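Local coordinates for exosome complex component Rrp42 (Methanothermobacter thermautotrophicus, PDB 2WNR), which serves as a probable non-catalytic subunit of the archaeal exosome, an RNA-degrading complex, and probably helps to shape the active site of its partner Rrp41, at residues 82-88 and 138-144; 115-121 and 158-163. One frame throughout, in Å; residues are numbered along the deposited sequence.

Contact 1 of 2, residues 82-88 and 138-144; sequences LTNSELL and FLDLHII
The backbone carbonyl oxygen of N84 takes the amide of L141, with 2.8 Å between N84 O and L141 N and 175° at the hydrogen, while the CA-H of D140 approaches N84 O in a weaker contact. This pairing belongs to the neighbouring, nearly parallel strands 80-87 and 133-145 in the mixed sheet of the RNase PH fold, and it illustrates how one strand pair can present unlike surfaces on its two faces. The pattern continues from L82 to I143: L139 O accepts from N84 N, and L141 O accepts from E86 N at 2.8 Å. At the L82 end the bond is more bent, 136° at the hydrogen from L139 N to L82 O.

One face carries T83, S85 and L87 beside L139, L141 and I143, apolar apart from two hydroxyls. S85 CB lies 3.7 Å from L141 CB, and L87 CD1 lies alongside the I143 side chain; this face packs against helices 102-117 and 150-164, where D112 takes the hydroxyl of T83. The other face carries L82, N84 and E86 beside F138, D140 and H142. It faces neighbouring protein chains, and D140 pairs with a basic side chain of one of them. L88, next along the chain, has CG beside its backbone N (chi1 -56°), which carries the branch over one face of H142; L88 CD2 makes an off-centre CH-pi contact, 4.3 Å from the H142 ring centroid.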
loop_
_atom_site.group_PDB
_atom_site.type_symbol
_atom_site.label_atom_id
_atom_site.label_comp_id
_atom_site.label_asym_id
_atom_site.label_seq_id
_atom_site.Cartn_x
_atom_site.Cartn_y
_atom_site.Cartn_z
ATOM N N LEU A 82 1.506 4.045 -21.338
ATOM C CA LEU A 82 1.859 3.878 -19.934
ATOM C C LEU A 82 3.228 3.208 -19.807
ATOM O O LEU A 82 3.375 2.027 -20.115
ATOM C CB LEU A 82 0.795 3.036 -19.231
ATOM C CG LEU A 82 -0.515 3.737 -18.913
ATOM C CD1 LEU A 82 -1.641 2.741 -18.810
ATOM C CD2 LEU A 82 -0.424 4.575 -17.645
ATOM N N THR A 83 4.227 3.963 -19.354
ATOM C CA THR A 83 5.597 3.469 -19.260
ATOM C C THR A 83 5.919 3.116 -17.821
ATOM O O THR A 83 5.694 3.907 -16.910
ATOM C CB THR A 83 6.618 4.495 -19.797
ATOM O OG1 THR A 83 6.281 4.830 -21.145
ATOM C CG2 THR A 83 8.052 3.944 -19.784
ATOM N N ASN A 84 6.420 1.903 -17.616
ATOM C CA ASN A 84 6.842 1.470 -16.298
ATOM C C ASN A 84 8.084 0.593 -16.399
ATOM O O ASN A 84 8.222 -0.190 -17.342
ATOM C CB ASN A 84 5.722 0.742 -15.539
ATOM C CG ASN A 84 6.165 0.307 -14.136
ATOM O OD1 ASN A 84 6.236 1.124 -13.215
ATOM N ND2 ASN A 84 6.487 -0.985 -13.981
ATOM N N SER A 85 8.992 0.737 -15.442
ATOM C CA SER A 85 10.207 -0.057 -15.469
ATOM C C SER A 85 10.422 -0.798 -14.164
ATOM O O SER A 85 10.169 -0.266 -13.084
ATOM C CB SER A 85 11.423 0.806 -15.803
ATOM O OG SER A 85 11.456 1.945 -14.985
ATOM N N GLU A 86 10.878 -2.036 -14.282
ATOM C CA GLU A 86 11.224 -2.836 -13.130
ATOM C C GLU A 86 12.753 -2.972 -13.001
ATOM O O GLU A 86 13.381 -3.738 -13.737
ATOM C CB GLU A 86 10.563 -4.209 -13.237
ATOM C CG GLU A 86 9.065 -4.191 -13.038
ATOM C CD GLU A 86 8.654 -4.019 -11.575
ATOM O OE1 GLU A 86 8.794 -4.991 -10.800
ATOM O OE2 GLU A 86 8.165 -2.926 -11.198
ATOM N N LEU A 87 13.341 -2.211 -12.080
ATOM C CA LEU A 87 14.761 -2.327 -11.808
ATOM C C LEU A 87 14.980 -3.514 -10.857
ATOM O O LEU A 87 14.950 -3.369 -9.637
ATOM C CB LEU A 87 15.318 -1.020 -11.239
ATOM C CG LEU A 87 15.936 -0.015 -12.212
ATOM C CD1 LEU A 87 15.034 0.270 -13.384
ATOM C CD2 LEU A 87 16.255 1.277 -11.494
ATOM N N LEU A 88 15.185 -4.690 -11.435
ATOM C CA LEU A 88 15.142 -5.926 -10.679
ATOM C C LEU A 88 16.338 -6.133 -9.748
ATOM O O LEU A 88 17.496 -5.898 -10.128
ATOM C CB LEU A 88 15.049 -7.129 -11.624
ATOM C CG LEU A 88 13.908 -7.213 -12.644
ATOM C CD1 LEU A 88 14.098 -8.383 -13.603
ATOM C CD2 LEU A 88 12.507 -7.211 -12.040
ATOM N N PHE A 138 0.783 -0.506 -22.836
ATOM C CA PHE A 138 1.644 -0.678 -21.656
ATOM C C PHE A 138 3.065 -0.988 -22.093
ATOM O O PHE A 138 3.368 -2.095 -22.523
ATOM C CB PHE A 138 1.133 -1.789 -20.735
ATOM C CG PHE A 138 -0.110 -1.429 -19.975
ATOM C CD1 PHE A 138 -0.024 -0.830 -18.721
ATOM C CD2 PHE A 138 -1.372 -1.690 -20.505
ATOM C CE1 PHE A 138 -1.184 -0.491 -18.004
ATOM C CE2 PHE A 138 -2.523 -1.360 -19.794
ATOM C CZ PHE A 138 -2.420 -0.757 -18.538
ATOM N N LEU A 139 3.930 0.007 -22.011
ATOM C CA LEU A 139 5.346 -0.201 -22.238
ATOM C C LEU A 139 5.981 -0.643 -20.918
ATOM O O LEU A 139 6.019 0.128 -19.963
ATOM C CB LEU A 139 5.984 1.087 -22.750
ATOM C CG LEU A 139 5.815 1.480 -24.222
ATOM C CD1 LEU A 139 4.459 1.120 -24.805
ATOM C CD2 LEU A 139 6.050 2.960 -24.378
ATOM N N ASP A 140 6.445 -1.888 -20.869
ATOM C CA ASP A 140 7.049 -2.445 -19.658
ATOM C C ASP A 140 8.538 -2.776 -19.836
ATOM O O ASP A 140 8.914 -3.650 -20.621
ATOM C CB ASP A 140 6.266 -3.666 -19.176
ATOM C CG ASP A 140 4.979 -3.286 -18.472
ATOM O OD1 ASP A 140 5.069 -2.598 -17.424
ATOM O OD2 ASP A 140 3.887 -3.684 -18.954
ATOM N N LEU A 141 9.379 -2.058 -19.103
ATOM C CA LEU A 141 10.819 -2.188 -19.234
ATOM C C LEU A 141 11.333 -3.073 -18.117
ATOM O O LEU A 141 11.111 -2.793 -16.943
ATOM C CB LEU A 141 11.487 -0.806 -19.185
ATOM C CG LEU A 141 11.316 0.195 -20.340
ATOM C CD1 LEU A 141 9.881 0.357 -20.796
ATOM C CD2 LEU A 141 11.885 1.560 -19.948
ATOM N N HIS A 142 12.015 -4.146 -18.496
ATOM C CA HIS A 142 12.451 -5.155 -17.546
ATOM C C HIS A 142 13.978 -5.169 -17.499
ATOM O O HIS A 142 14.644 -5.704 -18.399
ATOM C CB HIS A 142 11.892 -6.520 -17.952
ATOM C CG HIS A 142 11.334 -7.310 -16.810
ATOM N ND1 HIS A 142 10.195 -6.936 -16.129
ATOM C CD2 HIS A 142 11.749 -8.464 -16.237
ATOM C CE1 HIS A 142 9.937 -7.818 -15.182
ATOM N NE2 HIS A 142 10.867 -8.756 -15.225
ATOM N N ILE A 143 14.538 -4.567 -16.456
ATOM C CA ILE A 143 15.984 -4.442 -16.378
ATOM C C ILE A 143 16.532 -5.747 -15.798
ATOM O O ILE A 143 16.259 -6.097 -14.654
ATOM C CB ILE A 143 16.442 -3.173 -15.611
ATOM C CG1 ILE A 143 16.139 -1.890 -16.405
ATOM C CG2 ILE A 143 17.919 -3.192 -15.398
ATOM C CD1 ILE A 143 14.670 -1.506 -16.525
ATOM N N ILE A 144 17.299 -6.449 -16.628
ATOM C CA ILE A 144 17.766 -7.807 -16.385
ATOM C C ILE A 144 19.192 -7.818 -15.843
ATOM O O ILE A 144 19.552 -8.678 -15.039
ATOM C CB ILE A 144 17.689 -8.615 -17.714
ATOM C CG1 ILE A 144 16.242 -8.674 -18.246
ATOM C CG2 ILE A 144 18.248 -9.996 -17.578
ATOM C CD1 ILE A 144 15.203 -9.280 -17.295
#

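Contact 2 of 2, residues 115-121 and 158-163; sequences IRESRMI and TVAALL
M120 reaches across to helix 158-163 with its terminal methyl, CE lying 3.7 Å from V159 CG1 and also touching L162 and L163. Its chain is fully extended, with CG trans to the backbone N (chi1 169°) and the later torsions also near 180°, and this straightness carries the sulfur and methyl over to the helix. L162 is the shared partner: its CD1 meets I115 CG1 at 3.8 Å, and its CD2 meets I121 CD1 at 3.6 Å, the I121 and L162 side chains crossing at about a right angle. I115 extends the patch back along the helix, CD1 resting 3.8 Å from T158 CG2, while the T158 hydroxyl is bonded to A154 O.

Behind these side chains, the end of helix 102-117 sets the direction of the chain. R119 takes positive phi in a Schellman motif, its N bonded to R116 O at 3.0 Å, and the turn brings M120 and I121 round to the same helix that I115 already touches. M120 has a backbone bond to N190. On the far helix, V159 and L163 also pack on L265 of helix 244-268. No hydrogen bond joins these two segments of the RNase PH fold; methyl, methylene and thioether contacts have little directional preference, so the fit depends on side-chain shape rather than on the geometry of any bond.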
loop_
_atom_site.group_PDB
_atom_site.type_symbol
_atom_site.label_atom_id
_atom_site.label_comp_id
_atom_site.label_asym_id
_atom_site.label_seq_id
_atom_site.Cartn_x
_atom_site.Cartn_y
_atom_site.Cartn_z
ATOM N N ILE A 115 9.806 9.010 -25.838
ATOM C CA ILE A 115 8.765 8.453 -26.706
ATOM C C ILE A 115 7.598 9.421 -26.916
ATOM O O ILE A 115 7.132 9.589 -28.046
ATOM C CB ILE A 115 8.272 7.066 -26.201
ATOM C CG1 ILE A 115 9.149 5.951 -26.762
ATOM C CG2 ILE A 115 6.841 6.784 -26.611
ATOM C CD1 ILE A 115 10.389 5.697 -25.965
ATOM N N ARG A 116 7.149 10.065 -25.839
ATOM C CA ARG A 116 5.960 10.919 -25.883
ATOM C C ARG A 116 6.190 12.230 -26.637
ATOM O O ARG A 116 5.412 12.583 -27.516
ATOM C CB ARG A 116 5.441 11.193 -24.464
ATOM C CG ARG A 116 4.097 11.941 -24.381
ATOM C CD ARG A 116 3.617 12.068 -22.926
ATOM N NE ARG A 116 3.589 10.767 -22.254
ATOM C CZ ARG A 116 2.585 9.891 -22.327
ATOM N NH1 ARG A 116 1.484 10.167 -23.041
ATOM N NH2 ARG A 116 2.681 8.739 -21.674
ATOM N N GLU A 117 7.270 12.927 -26.293
ATOM C CA GLU A 117 7.553 14.263 -26.824
ATOM C C GLU A 117 8.019 14.267 -28.286
ATOM O O GLU A 117 7.838 15.255 -29.001
ATOM C CB GLU A 117 8.560 14.999 -25.934
ATOM C CG GLU A 117 8.082 15.229 -24.498
ATOM C CD GLU A 117 6.746 15.962 -24.417
ATOM O OE1 GLU A 117 6.648 17.102 -24.909
ATOM O OE2 GLU A 117 5.789 15.393 -23.851
ATOM N N SER A 118 8.624 13.166 -28.717
ATOM C CA SER A 118 8.984 12.983 -30.113
ATOM C C SER A 118 7.736 12.762 -30.978
ATOM O O SER A 118 7.804 12.820 -32.209
ATOM C CB SER A 118 9.936 11.800 -30.261
ATOM O OG SER A 118 9.279 10.579 -29.974
ATOM N N ARG A 119 6.601 12.520 -30.321
ATOM C CA ARG A 119 5.323 12.239 -30.992
ATOM C C ARG A 119 5.505 11.074 -31.964
ATOM O O ARG A 119 5.005 11.083 -33.096
ATOM C CB ARG A 119 4.732 13.499 -31.666
ATOM C CG ARG A 119 4.734 14.758 -30.774
ATOM C CD ARG A 119 3.498 15.640 -30.961
ATOM N NE ARG A 119 3.313 16.035 -32.345
ATOM C CZ ARG A 119 2.304 15.732 -33.164
ATOM N NH1 ARG A 119 1.242 15.015 -32.792
ATOM N NH2 ARG A 119 2.376 16.192 -34.404
ATOM N N MET A 120 6.239 10.077 -31.488
ATOM C CA MET A 120 6.578 8.878 -32.234
ATOM C C MET A 120 5.348 8.091 -32.632
ATOM O O MET A 120 5.270 7.574 -33.747
ATOM C CB MET A 120 7.479 8.003 -31.379
ATOM C CG MET A 120 7.700 6.608 -31.901
ATOM S SD MET A 120 9.073 5.848 -31.031
ATOM C CE MET A 120 9.149 4.293 -31.918
ATOM N N ILE A 121 4.387 8.012 -31.719
ATOM C CA ILE A 121 3.145 7.293 -31.959
ATOM C C ILE A 121 1.979 8.273 -32.086
ATOM O O ILE A 121 1.804 9.145 -31.242
ATOM C CB ILE A 121 2.908 6.244 -30.846
ATOM C CG1 ILE A 121 3.943 5.139 -30.977
ATOM C CG2 ILE A 121 1.514 5.637 -30.931
ATOM C CD1 ILE A 121 4.265 4.480 -29.680
ATOM N N THR A 158 12.736 0.201 -25.960
ATOM C CA THR A 158 11.351 0.627 -26.039
ATOM C C THR A 158 10.999 0.972 -27.478
ATOM O O THR A 158 9.991 0.491 -27.996
ATOM C CB THR A 158 11.090 1.832 -25.145
ATOM O OG1 THR A 158 11.586 1.560 -23.828
ATOM C CG2 THR A 158 9.589 2.126 -25.066
ATOM N N VAL A 159 11.844 1.782 -28.122
ATOM C CA VAL A 159 11.666 2.098 -29.531
ATOM C C VAL A 159 11.623 0.816 -30.359
ATOM O O VAL A 159 10.714 0.636 -31.181
ATOM C CB VAL A 159 12.733 3.101 -30.060
ATOM C CG1 VAL A 159 12.705 3.191 -31.578
ATOM C CG2 VAL A 159 12.481 4.486 -29.485
ATOM N N ALA A 160 12.583 -0.079 -30.125
ATOM C CA ALA A 160 12.634 -1.341 -30.859
ATOM C C ALA A 160 11.334 -2.127 -30.675
ATOM O O ALA A 160 10.731 -2.576 -31.654
ATOM C CB ALA A 160 13.840 -2.172 -30.437
ATOM N N ALA A 161 10.891 -2.258 -29.423
ATOM C CA ALA A 161 9.680 -3.008 -29.109
ATOM C C ALA A 161 8.437 -2.414 -29.784
ATOM O O ALA A 161 7.560 -3.142 -30.254
ATOM C CB ALA A 161 9.492 -3.090 -27.612
ATOM N N LEU A 162 8.382 -1.087 -29.840
ATOM C CA LEU A 162 7.262 -0.386 -30.451
ATOM C C LEU A 162 7.171 -0.669 -31.942
ATOM O O LEU A 162 6.078 -0.816 -32.492
ATOM C CB LEU A 162 7.372 1.121 -30.215
ATOM C CG LEU A 162 7.031 1.594 -28.802
ATOM C CD1 LEU A 162 7.441 3.037 -28.571
ATOM C CD2 LEU A 162 5.600 1.347 -28.414
ATOM N N LEU A 163 8.330 -0.734 -32.585
ATOM C CA LEU A 163 8.420 -1.044 -34.001
ATOM C C LEU A 163 8.013 -2.494 -34.276
ATOM O O LEU A 163 7.448 -2.809 -35.334
ATOM C CB LEU A 163 9.851 -0.804 -34.451
ATOM C CG LEU A 163 10.268 0.505 -35.131
ATOM C CD1 LEU A 163 9.206 1.631 -35.227
ATOM C CD2 LEU A 163 11.637 0.996 -34.697
#

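In the fold
Contacts 1 and 2 belong to one alpha/beta unit, their centres about 15 Å apart: contact 1 lies in the sheet, contact 2 between the elements packed on one of its faces. Each strand of contact 1 is followed in the chain by a helix whose later part enters contact 2: strand 80-87 by helix 102-117, strand 133-145 by helix 150-164. L139 CD2 lies 3.7 Å from T158 CG2, and L139 CD1 3.8 Å from L162 CD2. Thus T158 and L162 touch both the sheet and segment 115-121, an example of residues shared between interfaces. The opposite sheet face borders other proteins of the assembly, which may be how this subunit helps to structure the Rrp41 active site.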